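Local coordinates for Vpx protein (Simian immunodeficiency virus, PDB 4Z8L), which binds zinc and, like other Vpx proteins, probably brings the host restriction factor SAMHD1 to a DCAF1-containing ubiquitin ligase, at residues F45-T50 against L72-A77; H54-D57 against S62-Y65. One frame throughout, in Å; residues are numbered along the deposited sequence.

Contact 1. Residues F45-T50 against L72-A77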
loop_
_atom_site.group_PDB
_atom_site.type_symbol
_atom_site.label_atom_id
_atom_site.label_comp_id
_atom_site.label_asym_id
_atom_site.label_seq_id
_atom_site.Cartn_x
_atom_site.Cartn_y
_atom_site.Cartn_z
ATOM N N PHE B 45 -3.526 6.522 -18.817
ATOM C CA PHE B 45 -4.767 6.991 -19.402
ATOM C C PHE B 45 -5.810 5.871 -19.413
ATOM O O PHE B 45 -7.007 6.139 -19.273
ATOM C CB PHE B 45 -4.503 7.504 -20.815
ATOM C CG PHE B 45 -3.670 8.758 -20.858
ATOM C CD1 PHE B 45 -4.189 9.977 -20.469
ATOM C CD2 PHE B 45 -2.345 8.705 -21.258
ATOM C CE1 PHE B 45 -3.410 11.115 -20.509
ATOM C CE2 PHE B 45 -1.559 9.845 -21.293
ATOM C CZ PHE B 45 -2.095 11.051 -20.915
ATOM N N ARG B 46 -5.349 4.619 -19.476
ATOM C CA ARG B 46 -6.265 3.479 -19.553
ATOM C C ARG B 46 -7.152 3.446 -18.341
ATOM O O ARG B 46 -8.353 3.202 -18.443
ATOM C CB ARG B 46 -5.511 2.147 -19.619
ATOM C CG ARG B 46 -5.700 1.389 -20.901
ATOM C CD ARG B 46 -7.076 0.739 -21.020
ATOM N NE ARG B 46 -7.289 0.245 -22.379
ATOM C CZ ARG B 46 -6.799 -0.889 -22.870
ATOM N NH1 ARG B 46 -6.061 -1.690 -22.114
ATOM N NH2 ARG B 46 -7.049 -1.222 -24.128
ATOM N N LEU B 47 -6.559 3.750 -17.197
ATOM C CA LEU B 47 -7.330 3.852 -15.985
ATOM C C LEU B 47 -8.240 5.049 -16.131
ATOM O O LEU B 47 -9.473 4.917 -16.123
ATOM C CB LEU B 47 -6.412 4.006 -14.774
ATOM C CG LEU B 47 -5.954 2.710 -14.109
ATOM C CD1 LEU B 47 -5.171 3.013 -12.849
ATOM C CD2 LEU B 47 -7.151 1.826 -13.803
ATOM N N TRP B 48 -7.619 6.200 -16.368
ATOM C CA TRP B 48 -8.343 7.458 -16.434
ATOM C C TRP B 48 -9.509 7.384 -17.393
ATOM O O TRP B 48 -10.667 7.574 -17.002
ATOM C CB TRP B 48 -7.408 8.592 -16.848
ATOM C CG TRP B 48 -8.149 9.839 -17.136
ATOM C CD1 TRP B 48 -8.617 10.256 -18.346
ATOM C CD2 TRP B 48 -8.580 10.810 -16.181
ATOM N NE1 TRP B 48 -9.284 11.447 -18.210
ATOM C CE2 TRP B 48 -9.278 11.807 -16.887
ATOM C CE3 TRP B 48 -8.431 10.940 -14.797
ATOM C CZ2 TRP B 48 -9.823 12.919 -16.261
ATOM C CZ3 TRP B 48 -8.973 12.044 -14.176
ATOM C CH2 TRP B 48 -9.658 13.021 -14.909
ATOM N N ASN B 49 -9.200 7.014 -18.628
ATOM C CA ASN B 49 -10.213 6.928 -19.658
ATOM C C ASN B 49 -11.317 5.989 -19.217
ATOM O O ASN B 49 -12.490 6.362 -19.247
ATOM C CB ASN B 49 -9.608 6.463 -20.981
ATOM C CG ASN B 49 -8.698 7.507 -21.601
ATOM O OD1 ASN B 49 -8.831 8.702 -21.336
ATOM N ND2 ASN B 49 -7.762 7.058 -22.429
ATOM N N THR B 50 -10.947 4.804 -18.734
ATOM C CA THR B 50 -11.976 3.840 -18.379
ATOM C C THR B 50 -12.887 4.447 -17.331
ATOM O O THR B 50 -14.112 4.362 -17.448
ATOM C CB THR B 50 -11.392 2.514 -17.860
ATOM O OG1 THR B 50 -10.230 2.779 -17.064
ATOM C CG2 THR B 50 -11.003 1.616 -19.024
ATOM N N LEU B 72 -8.684 6.875 -5.976
ATOM C CA LEU B 72 -8.661 5.700 -5.112
ATOM C C LEU B 72 -7.879 4.541 -5.732
ATOM O O LEU B 72 -6.928 4.012 -5.125
ATOM C CB LEU B 72 -10.094 5.256 -4.804
ATOM C CG LEU B 72 -10.739 5.746 -3.504
ATOM C CD1 LEU B 72 -10.361 7.186 -3.209
ATOM C CD2 LEU B 72 -12.251 5.598 -3.585
ATOM N N LEU B 73 -8.279 4.161 -6.945
ATOM C CA LEU B 73 -7.616 3.070 -7.649
ATOM C C LEU B 73 -6.116 3.292 -7.717
ATOM O O LEU B 73 -5.330 2.386 -7.437
ATOM C CB LEU B 73 -8.164 2.914 -9.067
ATOM C CG LEU B 73 -9.568 2.337 -9.237
ATOM C CD1 LEU B 73 -9.820 1.974 -10.690
ATOM C CD2 LEU B 73 -9.780 1.141 -8.332
ATOM N N MET B 74 -5.717 4.508 -8.067
ATOM C CA MET B 74 -4.302 4.770 -8.279
ATOM C C MET B 74 -3.525 4.878 -6.964
ATOM O O MET B 74 -2.325 4.625 -6.937
ATOM C CB MET B 74 -4.104 6.018 -9.126
ATOM C CG MET B 74 -3.069 5.790 -10.210
ATOM S SD MET B 74 -2.648 7.276 -11.112
ATOM C CE MET B 74 -1.689 8.086 -9.850
ATOM N N HIS B 75 -4.195 5.269 -5.882
ATOM C CA HIS B 75 -3.565 5.206 -4.565
ATOM C C HIS B 75 -3.289 3.756 -4.200
ATOM O O HIS B 75 -2.268 3.438 -3.579
ATOM C CB HIS B 75 -4.446 5.846 -3.489
ATOM C CG HIS B 75 -4.072 7.256 -3.154
ATOM N ND1 HIS B 75 -4.838 8.053 -2.332
ATOM C CD2 HIS B 75 -3.004 8.005 -3.515
ATOM C CE1 HIS B 75 -4.264 9.236 -2.208
ATOM N NE2 HIS B 75 -3.149 9.233 -2.916
ATOM N N LYS B 76 -4.189 2.872 -4.616
ATOM C CA LYS B 76 -3.984 1.448 -4.379
ATOM C C LYS B 76 -2.881 0.892 -5.286
ATOM O O LYS B 76 -2.152 -0.031 -4.906
ATOM C CB LYS B 76 -5.303 0.699 -4.569
ATOM C CG LYS B 76 -6.354 1.153 -3.562
ATOM C CD LYS B 76 -7.733 0.588 -3.832
ATOM C CE LYS B 76 -8.742 1.185 -2.860
ATOM N NZ LYS B 76 -10.140 0.776 -3.155
ATOM N N ALA B 77 -2.746 1.473 -6.475
ATOM C CA ALA B 77 -1.672 1.105 -7.395
ATOM C C ALA B 77 -0.303 1.519 -6.852
ATOM O O ALA B 77 0.630 0.722 -6.839
ATOM C CB ALA B 77 -1.908 1.723 -8.760
#
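Leu-47 reaches across to Leu-73 and Met-74 where helix 45-58 packs against helix 63-84, two members of the three-helix fold of the VPR/VPX family. The contact is small, about 109 Å² in all, and entirely apolar, with no hydrogen bond crossing it. The backbones stand well apart, Leu-47 CA lying 8.3 Å from Met-74 CA, so side chains have to bridge the gap. Leu-47 and Leu-73 both direct CB toward the facing helix, and each holds CG beside its own backbone N and anti to the carbonyl carbon (chi1 -89° and -72°). Their branches therefore run to meet each other at a slant, and the meeting is methyl against methyl: Leu-47 CD2 lies 4.1 Å from Leu-73 CD1. The second branch of Leu-47 serves the other neighbour, Met-74. One forked side chain is thus divided between two consecutive residues of helix 63-84.

Leu-47 and Leu-73 also rest on apolar side chains of another protein of the complex, so this small apolar seam between the helices is continuous with a binding surface. All three of the touching residues are buried, and the seam lies close to the middle of the chain, its centre about 6 Å from the centre of the whole.

Met-74 behaves differently from Leu-73. Its CB leaves along the flank of the helix and the end of the chain leads away from Leu-47; Met-74 also packs on Ile-31, Asn-32 and Ala-35 of helix 21-35, and thus joins that helix to this pair. Only the middle of its chain brushes the leucine, with Met-74 CG lying 4.4 Å from Leu-47 CD1.

Contact 2. Residues H54-D57 against S62-Y65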
loop_
_atom_site.group_PDB
_atom_site.type_symbol
_atom_site.label_atom_id
_atom_site.label_comp_id
_atom_site.label_asym_id
_atom_site.label_seq_id
_atom_site.Cartn_x
_atom_site.Cartn_y
_atom_site.Cartn_z
ATOM N N HIS B 54 -16.648 4.956 -17.605
ATOM C CA HIS B 54 -17.541 4.060 -16.874
ATOM C C HIS B 54 -18.535 4.777 -15.969
ATOM O O HIS B 54 -19.743 4.699 -16.179
ATOM C CB HIS B 54 -16.731 3.067 -16.043
ATOM C CG HIS B 54 -17.532 1.895 -15.564
ATOM N ND1 HIS B 54 -18.789 1.608 -16.040
ATOM C CD2 HIS B 54 -17.249 0.939 -14.644
ATOM C CE1 HIS B 54 -19.249 0.521 -15.442
ATOM N NE2 HIS B 54 -18.334 0.099 -14.590
ATOM N N TRP B 55 -18.028 5.476 -14.961
ATOM C CA TRP B 55 -18.901 6.080 -13.968
ATOM C C TRP B 55 -19.415 7.386 -14.512
ATOM O O TRP B 55 -20.605 7.688 -14.415
ATOM C CB TRP B 55 -18.171 6.302 -12.650
ATOM C CG TRP B 55 -18.028 5.048 -11.887
ATOM C CD1 TRP B 55 -19.031 4.249 -11.418
ATOM C CD2 TRP B 55 -16.804 4.405 -11.540
ATOM N NE1 TRP B 55 -18.501 3.155 -10.780
ATOM C CE2 TRP B 55 -17.135 3.227 -10.843
ATOM C CE3 TRP B 55 -15.458 4.716 -11.743
ATOM C CZ2 TRP B 55 -16.165 2.361 -10.347
ATOM C CZ3 TRP B 55 -14.499 3.855 -11.253
ATOM C CH2 TRP B 55 -14.855 2.694 -10.559
ATOM N N HIS B 56 -18.524 8.177 -15.086
ATOM C CA HIS B 56 -18.994 9.399 -15.694
ATOM C C HIS B 56 -19.881 9.209 -16.904
ATOM O O HIS B 56 -20.966 9.761 -16.954
ATOM C CB HIS B 56 -17.862 10.309 -16.104
ATOM C CG HIS B 56 -18.338 11.467 -16.923
ATOM N ND1 HIS B 56 -19.502 12.157 -16.638
ATOM C CD2 HIS B 56 -17.842 12.017 -18.046
ATOM C CE1 HIS B 56 -19.690 13.088 -17.555
ATOM N NE2 HIS B 56 -18.699 13.017 -18.431
ATOM N N ASP B 57 -19.402 8.515 -17.923
ATOM C CA ASP B 57 -20.203 8.405 -19.136
ATOM C C ASP B 57 -21.368 7.450 -18.938
ATOM O O ASP B 57 -22.524 7.864 -18.940
ATOM C CB ASP B 57 -19.353 7.979 -20.332
ATOM C CG ASP B 57 -18.439 9.092 -20.816
ATOM O OD1 ASP B 57 -18.718 10.275 -20.513
ATOM O OD2 ASP B 57 -17.444 8.790 -21.506
ATOM N N SER B 62 -21.040 12.259 -11.560
ATOM C CA SER B 62 -20.216 13.460 -11.575
ATOM C C SER B 62 -18.822 13.146 -12.092
ATOM O O SER B 62 -18.345 12.018 -11.976
ATOM C CB SER B 62 -20.127 14.074 -10.178
ATOM O OG SER B 62 -19.205 15.151 -10.155
ATOM N N LEU B 63 -18.180 14.146 -12.679
ATOM C CA LEU B 63 -16.819 13.979 -13.159
ATOM C C LEU B 63 -15.912 13.912 -11.945
ATOM O O LEU B 63 -14.906 13.207 -11.940
ATOM C CB LEU B 63 -16.410 15.113 -14.094
ATOM C CG LEU B 63 -15.024 14.973 -14.721
ATOM C CD1 LEU B 63 -14.918 13.648 -15.459
ATOM C CD2 LEU B 63 -14.755 16.130 -15.667
ATOM N N ASP B 64 -16.278 14.670 -10.916
ATOM C CA ASP B 64 -15.566 14.634 -9.648
ATOM C C ASP B 64 -15.635 13.244 -9.029
ATOM O O ASP B 64 -14.696 12.806 -8.365
ATOM C CB ASP B 64 -16.141 15.668 -8.681
ATOM C CG ASP B 64 -15.865 17.091 -9.118
ATOM O OD1 ASP B 64 -14.975 17.290 -9.974
ATOM O OD2 ASP B 64 -16.536 18.012 -8.605
ATOM N N TYR B 65 -16.746 12.547 -9.254
ATOM C CA TYR B 65 -16.912 11.205 -8.712
ATOM C C TYR B 65 -15.971 10.230 -9.413
ATOM O O TYR B 65 -15.256 9.464 -8.765
ATOM C CB TYR B 65 -18.359 10.728 -8.841
ATOM C CG TYR B 65 -18.571 9.366 -8.227
ATOM C CD1 TYR B 65 -18.714 9.225 -6.854
ATOM C CD2 TYR B 65 -18.597 8.218 -9.008
ATOM C CE1 TYR B 65 -18.890 7.985 -6.278
ATOM C CE2 TYR B 65 -18.775 6.970 -8.438
ATOM C CZ TYR B 65 -18.923 6.863 -7.073
ATOM O OH TYR B 65 -19.099 5.627 -6.498
#
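Trp-55 and Tyr-65 form the aromatic part of this contact, an edge-to-face (T-shaped) pair near the closed end of the helical hairpin made by helices 45-58 and 63-84. The planes are almost perpendicular, at 87°, and the tyrosine ring is 5.5 Å, centroid to centroid, from the five-membered ring of the indole. Tyr-65 presents CE2 to one indole face, offset toward the rim and 4.0 Å from Trp-55 CG. Its CG stands anti to the backbone N (chi1 -177°), which carries the ring across to the tryptophan. Alongside, Tyr-65 CD2 lies 4.1 Å from Trp-55 CB.

A slighter van der Waals contact lies beside it. Leu-63 CD1 approaches His-56 CD2 obliquely at 4.2 Å, and the backbones come near here, with 5.7 Å between His-56 CA and Leu-63 CA.

Polar interactions flank the packing and none crosses it. Ser-62 is the N-cap of helix 63-84; its OG accepts a weak bond from Asp-64 N, bent to 131°. His-56 ND1 is hydrogen-bonded to the carbonyl of Arg-61, in the connection between the helices, which helps fix the rotation of the imidazole. Tyr-65 OH bonds to Arg-69 NH1 and to an acidic side chain of another protein of the complex.

The chemistry implies a division of labour within one residue: the hydrogen-bearing edge of Tyr-65 meets the electron-rich indole face, while its hydroxyl, held from two quarters, probably couples the orientation of that ring to the partner protein.

How the contacts relate
Contacts 1 and 2 join the same two helices, 45-58 and 63-84, at different distances from the turn between them. Contact 2 joins residues that all fall between the two segments of contact 1, and their centres lie about 13 Å apart. Contact 1 is the more central, about 6 Å from the middle of the chain against about 13 Å for contact 2, and its touching residues are all buried, whereas Ser-62 and Leu-63 of contact 2 are partly exposed. The chemistry changes accordingly: aliphatic side chains span the wider gap between the helices, while aromatic rings, a helix cap and polar bonds gather near the turn. Both adjoin partner proteins of the assembly.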